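Local coordinates for protein SVS_variant_AS1 (Streptomyces sp. CWA1, PDB 6TJA) that probably cyclises geranylgeranyl diphosphate to the diterpene spiroviolene, as a class I terpene cyclase engineered from a reconstructed ancestor, at residues A[104-109]-A[122-127]; A[108-113]-A[128-133]. All blocks are in the same frame, centred on the assembly; numbering follows the deposited sequence.

Following the chain from its N terminus, helix 100-115 supplies first 104-109 and then 108-113, two segments that share Gly108 and Arg109. The chain then leaves the helix, turns back through a loop and enters helix 126-140, which runs in the same general direction. Interaction 1 closes the loop by bringing 104-109 against 122-127, the entrance to the second helix. Interaction 2 closes the same connection one step further on, joining 108-113 to 128-133. Their spans cross, since interaction 1 both begins and ends before interaction 2, so neither encloses the other. Between them, Val127 CG1 packs 3.8 Å from Ala113 CB, which joins the two contacts into one continuous interface.

Interaction 1 (A[104-109]-A[122-127]); sequences NALAGR and NGDRFV
Leu106 and Arg109, one turn apart on helix 100-115, face Asp124 and Asn122 where the chain enters helix 126-140 by an N-terminal capping bond, within the all-helical terpene synthase fold. The Leu106 and Asp124 side chains cross at about a right angle, and methyl CD1 of Leu106 meets OD2 of Asp124 at 3.4 Å. Beyond this meeting Leu106 is buried against Phe86 and Arg90 of helix 70-91, which suits an aliphatic residue.

Arg109 bends at chi3 (-40°), turning its guanidinium back along its own helix until one face lies over Leu106 CA, which sits 3.8 Å from the plane, displaced from the centre of the group. Its edge is thereby presented to Asp124, but NH2 and OD2 remain 4.4 Å apart, an attraction of opposite charges too long for a salt bridge. The methylene CD of Arg109 passes 3.6 Å from ND2 of Asn122, and Arg109 NE lies 3.5 Å from Asn122 OD1; the two side chains stand roughly perpendicular, with guanidinium and amide planes 62° apart. Asn122 is poorly ordered, and its positive phi is one that asparagine tolerates well. A leucine in place of Arg109 would probably leave OD1 of Asn122 without the nearby NE and OD2 of Asp124 without this neighbouring positive charge.

Asp124 has a stronger partner, since Arg90 forms a salt bridge with its OD1. The same oxygen performs the capping that makes aspartate apt here: Phe126 N donates to Asp124 OD1 at 3.2 Å, meeting it on the anti side, 23° out of the carboxylate plane.

Interaction 2 (A[108-113]-A[128-133]); sequences GRVQRA and PALQDI
Leu130 sends its CG trans to the backbone N (chi1 -176°), and Val110 places CG1 in the same way (chi1 172°); these torsions bring the branched ends together in the packing of two neighbouring helices, 100-115 and 126-140, of the terpene synthase helical bundle. The two side chains cross at about a right angle, methyl CD2 of Leu130 lying 3.6 Å from CG1 of Val110. Both are buried, and helix 70-91 adjoins them, with Phe86 against Val110 and Trp82 against Leu130, a setting suited to aliphatic side chains.

Nearer the end of helix 100-115 the helices come closer, with Ala113 CA 6.5 Å from Gln131 CA. The small methyl of Ala113 faces the partner helix and takes up little room there. Gln131 stretches out beyond CG, laying its chain alongside the Ala113 carbonyl. Its amide suits the place because NE2 can donate twice: its stronger hydrogen bond goes to Ala119 O in the loop between the helices, tying that loop to the second helix. The other is weak, from Gln131 NE2 to Ala113 O over 3.5 Å with an N-H...O angle of 151°.

Interaction 1 (A[104-109]-A[122-127])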
loop_
_atom_site.group_PDB
_atom_site.type_symbol
_atom_site.label_atom_id
_atom_site.label_comp_id
_atom_site.label_asym_id
_atom_site.label_seq_id
_atom_site.Cartn_x
_atom_site.Cartn_y
_atom_site.Cartn_z
ATOM N N ASN A 104 -5.211 -6.639 11.911
ATOM C CA ASN A 104 -4.938 -6.957 10.495
ATOM C C ASN A 104 -6.280 -7.020 9.746
ATOM O O ASN A 104 -6.328 -6.594 8.588
ATOM C CB ASN A 104 -4.093 -8.215 10.379
ATOM C CG ASN A 104 -2.665 -8.035 10.846
ATOM O OD1 ASN A 104 -2.245 -6.933 11.203
ATOM N ND2 ASN A 104 -1.903 -9.108 10.782
ATOM N N ALA A 105 -7.335 -7.523 10.375
ATOM C CA ALA A 105 -8.656 -7.655 9.734
ATOM C C ALA A 105 -9.297 -6.269 9.634
ATOM O O ALA A 105 -9.822 -5.923 8.540
ATOM C CB ALA A 105 -9.532 -8.637 10.476
ATOM N N LEU A 106 -9.254 -5.482 10.706
ATOM C CA LEU A 106 -9.765 -4.088 10.647
ATOM C C LEU A 106 -9.039 -3.305 9.543
ATOM O O LEU A 106 -9.708 -2.647 8.757
ATOM C CB LEU A 106 -9.611 -3.411 12.011
ATOM C CG LEU A 106 -10.048 -1.950 12.047
ATOM C CD1 LEU A 106 -11.563 -1.833 11.988
ATOM C CD2 LEU A 106 -9.524 -1.241 13.287
ATOM N N ALA A 107 -7.707 -3.348 9.498
ATOM C CA ALA A 107 -6.887 -2.611 8.505
ATOM C C ALA A 107 -7.368 -2.986 7.103
ATOM O O ALA A 107 -7.442 -2.107 6.207
ATOM C CB ALA A 107 -5.430 -2.931 8.660
ATOM N N GLY A 108 -7.696 -4.255 6.926
ATOM C CA GLY A 108 -8.170 -4.770 5.632
ATOM C C GLY A 108 -9.554 -4.251 5.315
ATOM O O GLY A 108 -9.762 -3.823 4.168
ATOM N N ARG A 109 -10.464 -4.270 6.286
ATOM C CA ARG A 109 -11.872 -3.812 6.088
ATOM C C ARG A 109 -11.868 -2.297 5.816
ATOM O O ARG A 109 -12.515 -1.880 4.870
ATOM C CB ARG A 109 -12.792 -4.207 7.248
ATOM C CG ARG A 109 -13.079 -5.707 7.357
ATOM C CD ARG A 109 -14.173 -6.153 8.327
ATOM N NE ARG A 109 -14.114 -5.382 9.552
ATOM C CZ ARG A 109 -13.478 -5.744 10.681
ATOM N NH1 ARG A 109 -12.855 -6.914 10.772
ATOM N NH2 ARG A 109 -13.484 -4.925 11.729
ATOM N N ASN A 122 -20.249 -2.755 8.477
ATOM C CA ASN A 122 -20.289 -3.818 9.464
ATOM C C ASN A 122 -20.017 -3.414 10.930
ATOM O O ASN A 122 -19.112 -3.889 11.572
ATOM C CB ASN A 122 -19.669 -5.150 9.002
ATOM C CG ASN A 122 -18.187 -5.101 8.859
ATOM O OD1 ASN A 122 -17.499 -4.719 9.769
ATOM N ND2 ASN A 122 -17.686 -5.516 7.711
ATOM N N GLY A 123 -20.850 -2.512 11.421
ATOM C CA GLY A 123 -20.850 -2.038 12.789
ATOM C C GLY A 123 -19.687 -1.118 13.109
ATOM O O GLY A 123 -19.413 -0.854 14.280
ATOM N N ASP A 124 -18.997 -0.623 12.083
ATOM C CA ASP A 124 -17.887 0.254 12.324
ATOM C C ASP A 124 -18.211 1.704 12.082
ATOM O O ASP A 124 -18.465 2.087 10.979
ATOM C CB ASP A 124 -16.870 -0.171 11.363
ATOM C CG ASP A 124 -15.595 0.139 11.802
ATOM O OD1 ASP A 124 -15.427 1.198 12.409
ATOM O OD2 ASP A 124 -14.701 -0.682 11.723
ATOM N N ARG A 125 -18.119 2.533 13.102
ATOM C CA ARG A 125 -18.580 3.937 12.936
ATOM C C ARG A 125 -17.498 4.774 12.227
ATOM O O ARG A 125 -17.836 5.867 11.703
ATOM C CB ARG A 125 -18.963 4.508 14.302
ATOM C CG ARG A 125 -17.821 4.563 15.308
ATOM C CD ARG A 125 -18.278 5.245 16.584
ATOM N NE ARG A 125 -17.173 5.631 17.457
ATOM C CZ ARG A 125 -16.503 4.801 18.253
ATOM N NH1 ARG A 125 -16.793 3.509 18.285
ATOM N NH2 ARG A 125 -15.526 5.276 19.004
ATOM N N PHE A 126 -16.243 4.301 12.188
ATOM C CA PHE A 126 -15.153 5.003 11.472
ATOM C C PHE A 126 -15.363 4.874 9.960
ATOM O O PHE A 126 -14.915 5.770 9.247
ATOM C CB PHE A 126 -13.784 4.531 11.956
ATOM C CG PHE A 126 -13.437 5.163 13.272
ATOM C CD1 PHE A 126 -13.050 6.496 13.333
ATOM C CD2 PHE A 126 -13.541 4.444 14.457
ATOM C CE1 PHE A 126 -12.798 7.109 14.560
ATOM C CE2 PHE A 126 -13.276 5.052 15.681
ATOM C CZ PHE A 126 -12.918 6.385 15.734
ATOM N N VAL A 127 -16.042 3.819 9.488
ATOM C CA VAL A 127 -16.029 3.472 8.037
ATOM C C VAL A 127 -16.888 4.462 7.249
ATOM O O VAL A 127 -16.377 5.020 6.283
ATOM C CB VAL A 127 -16.365 1.995 7.764
ATOM C CG1 VAL A 127 -16.923 1.764 6.367
ATOM C CG2 VAL A 127 -15.143 1.132 8.017
#

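Interaction 2 (A[108-113]-A[128-133])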
loop_
_atom_site.group_PDB
_atom_site.type_symbol
_atom_site.label_atom_id
_atom_site.label_comp_id
_atom_site.label_asym_id
_atom_site.label_seq_id
_atom_site.Cartn_x
_atom_site.Cartn_y
_atom_site.Cartn_z
ATOM N N GLY A 108 -7.696 -4.255 6.926
ATOM C CA GLY A 108 -8.170 -4.770 5.632
ATOM C C GLY A 108 -9.554 -4.251 5.315
ATOM O O GLY A 108 -9.762 -3.823 4.168
ATOM N N ARG A 109 -10.464 -4.270 6.286
ATOM C CA ARG A 109 -11.872 -3.812 6.088
ATOM C C ARG A 109 -11.868 -2.297 5.816
ATOM O O ARG A 109 -12.515 -1.880 4.870
ATOM C CB ARG A 109 -12.792 -4.207 7.248
ATOM C CG ARG A 109 -13.079 -5.707 7.357
ATOM C CD ARG A 109 -14.173 -6.153 8.327
ATOM N NE ARG A 109 -14.114 -5.382 9.552
ATOM C CZ ARG A 109 -13.478 -5.744 10.681
ATOM N NH1 ARG A 109 -12.855 -6.914 10.772
ATOM N NH2 ARG A 109 -13.484 -4.925 11.729
ATOM N N VAL A 110 -11.125 -1.501 6.586
ATOM C CA VAL A 110 -11.094 -0.019 6.417
ATOM C C VAL A 110 -10.465 0.326 5.055
ATOM O O VAL A 110 -11.052 1.139 4.302
ATOM C CB VAL A 110 -10.361 0.643 7.592
ATOM C CG1 VAL A 110 -10.141 2.125 7.378
ATOM C CG2 VAL A 110 -11.129 0.407 8.867
ATOM N N GLN A 111 -9.323 -0.281 4.739
ATOM C CA GLN A 111 -8.646 -0.018 3.456
ATOM C C GLN A 111 -9.635 -0.343 2.307
ATOM O O GLN A 111 -9.811 0.506 1.434
ATOM C CB GLN A 111 -7.288 -0.718 3.430
ATOM C CG GLN A 111 -6.500 -0.442 2.165
ATOM C CD GLN A 111 -6.013 0.978 1.990
ATOM O OE1 GLN A 111 -5.708 1.693 2.965
ATOM N NE2 GLN A 111 -5.890 1.379 0.723
ATOM N N ARG A 112 -10.335 -1.472 2.349
ATOM C CA ARG A 112 -11.278 -1.867 1.275
ATOM C C ARG A 112 -12.394 -0.821 1.132
ATOM O O ARG A 112 -12.677 -0.428 -0.007
ATOM C CB ARG A 112 -11.832 -3.273 1.503
ATOM C CG ARG A 112 -12.711 -3.766 0.357
ATOM C CD ARG A 112 -11.912 -3.939 -0.919
ATOM N NE ARG A 112 -12.709 -4.147 -2.111
ATOM C CZ ARG A 112 -12.265 -3.993 -3.357
ATOM N NH1 ARG A 112 -11.010 -3.632 -3.579
ATOM N NH2 ARG A 112 -13.070 -4.247 -4.381
ATOM N N ALA A 113 -12.951 -0.339 2.237
ATOM C CA ALA A 113 -13.992 0.720 2.277
ATOM C C ALA A 113 -13.515 1.989 1.567
ATOM O O ALA A 113 -14.352 2.661 0.905
ATOM C CB ALA A 113 -14.357 1.014 3.710
ATOM N N PRO A 128 -18.171 4.732 7.590
ATOM C CA PRO A 128 -18.986 5.664 6.805
ATOM C C PRO A 128 -18.350 7.065 6.716
ATOM O O PRO A 128 -18.324 7.624 5.638
ATOM C CB PRO A 128 -20.353 5.716 7.531
ATOM C CG PRO A 128 -20.378 4.409 8.332
ATOM C CD PRO A 128 -18.932 4.143 8.706
ATOM N N ALA A 129 -17.789 7.561 7.817
ATOM C CA ALA A 129 -17.017 8.826 7.862
ATOM C C ALA A 129 -15.883 8.826 6.811
ATOM O O ALA A 129 -15.781 9.824 6.037
ATOM C CB ALA A 129 -16.497 9.035 9.264
ATOM N N LEU A 130 -15.060 7.764 6.778
ATOM C CA LEU A 130 -13.945 7.636 5.807
ATOM C C LEU A 130 -14.524 7.644 4.402
ATOM O O LEU A 130 -13.891 8.219 3.510
ATOM C CB LEU A 130 -13.128 6.355 6.046
ATOM C CG LEU A 130 -11.906 6.204 5.140
ATOM C CD1 LEU A 130 -10.953 7.389 5.319
ATOM C CD2 LEU A 130 -11.159 4.906 5.379
ATOM N N GLN A 131 -15.666 6.992 4.195
ATOM C CA GLN A 131 -16.252 6.839 2.836
ATOM C C GLN A 131 -16.745 8.198 2.324
ATOM O O GLN A 131 -16.709 8.405 1.086
ATOM C CB GLN A 131 -17.347 5.778 2.836
ATOM C CG GLN A 131 -16.789 4.363 2.868
ATOM C CD GLN A 131 -17.877 3.338 2.690
ATOM O OE1 GLN A 131 -18.859 3.360 3.412
ATOM N NE2 GLN A 131 -17.695 2.431 1.741
ATOM N N ASP A 132 -17.211 9.058 3.228
ATOM C CA ASP A 132 -17.671 10.431 2.916
ATOM C C ASP A 132 -16.456 11.255 2.479
ATOM O O ASP A 132 -16.506 11.894 1.417
ATOM C CB ASP A 132 -18.325 11.092 4.131
ATOM C CG ASP A 132 -18.892 12.465 3.793
ATOM O OD1 ASP A 132 -19.874 12.537 3.009
ATOM O OD2 ASP A 132 -18.307 13.438 4.244
ATOM N N ILE A 133 -15.376 11.190 3.265
ATOM C CA ILE A 133 -14.085 11.823 2.899
ATOM C C ILE A 133 -13.705 11.309 1.517
ATOM O O ILE A 133 -13.454 12.140 0.657
ATOM C CB ILE A 133 -12.981 11.556 3.928
ATOM C CG1 ILE A 133 -13.268 12.257 5.255
ATOM C CG2 ILE A 133 -11.635 11.961 3.348
ATOM C CD1 ILE A 133 -12.554 11.632 6.451
#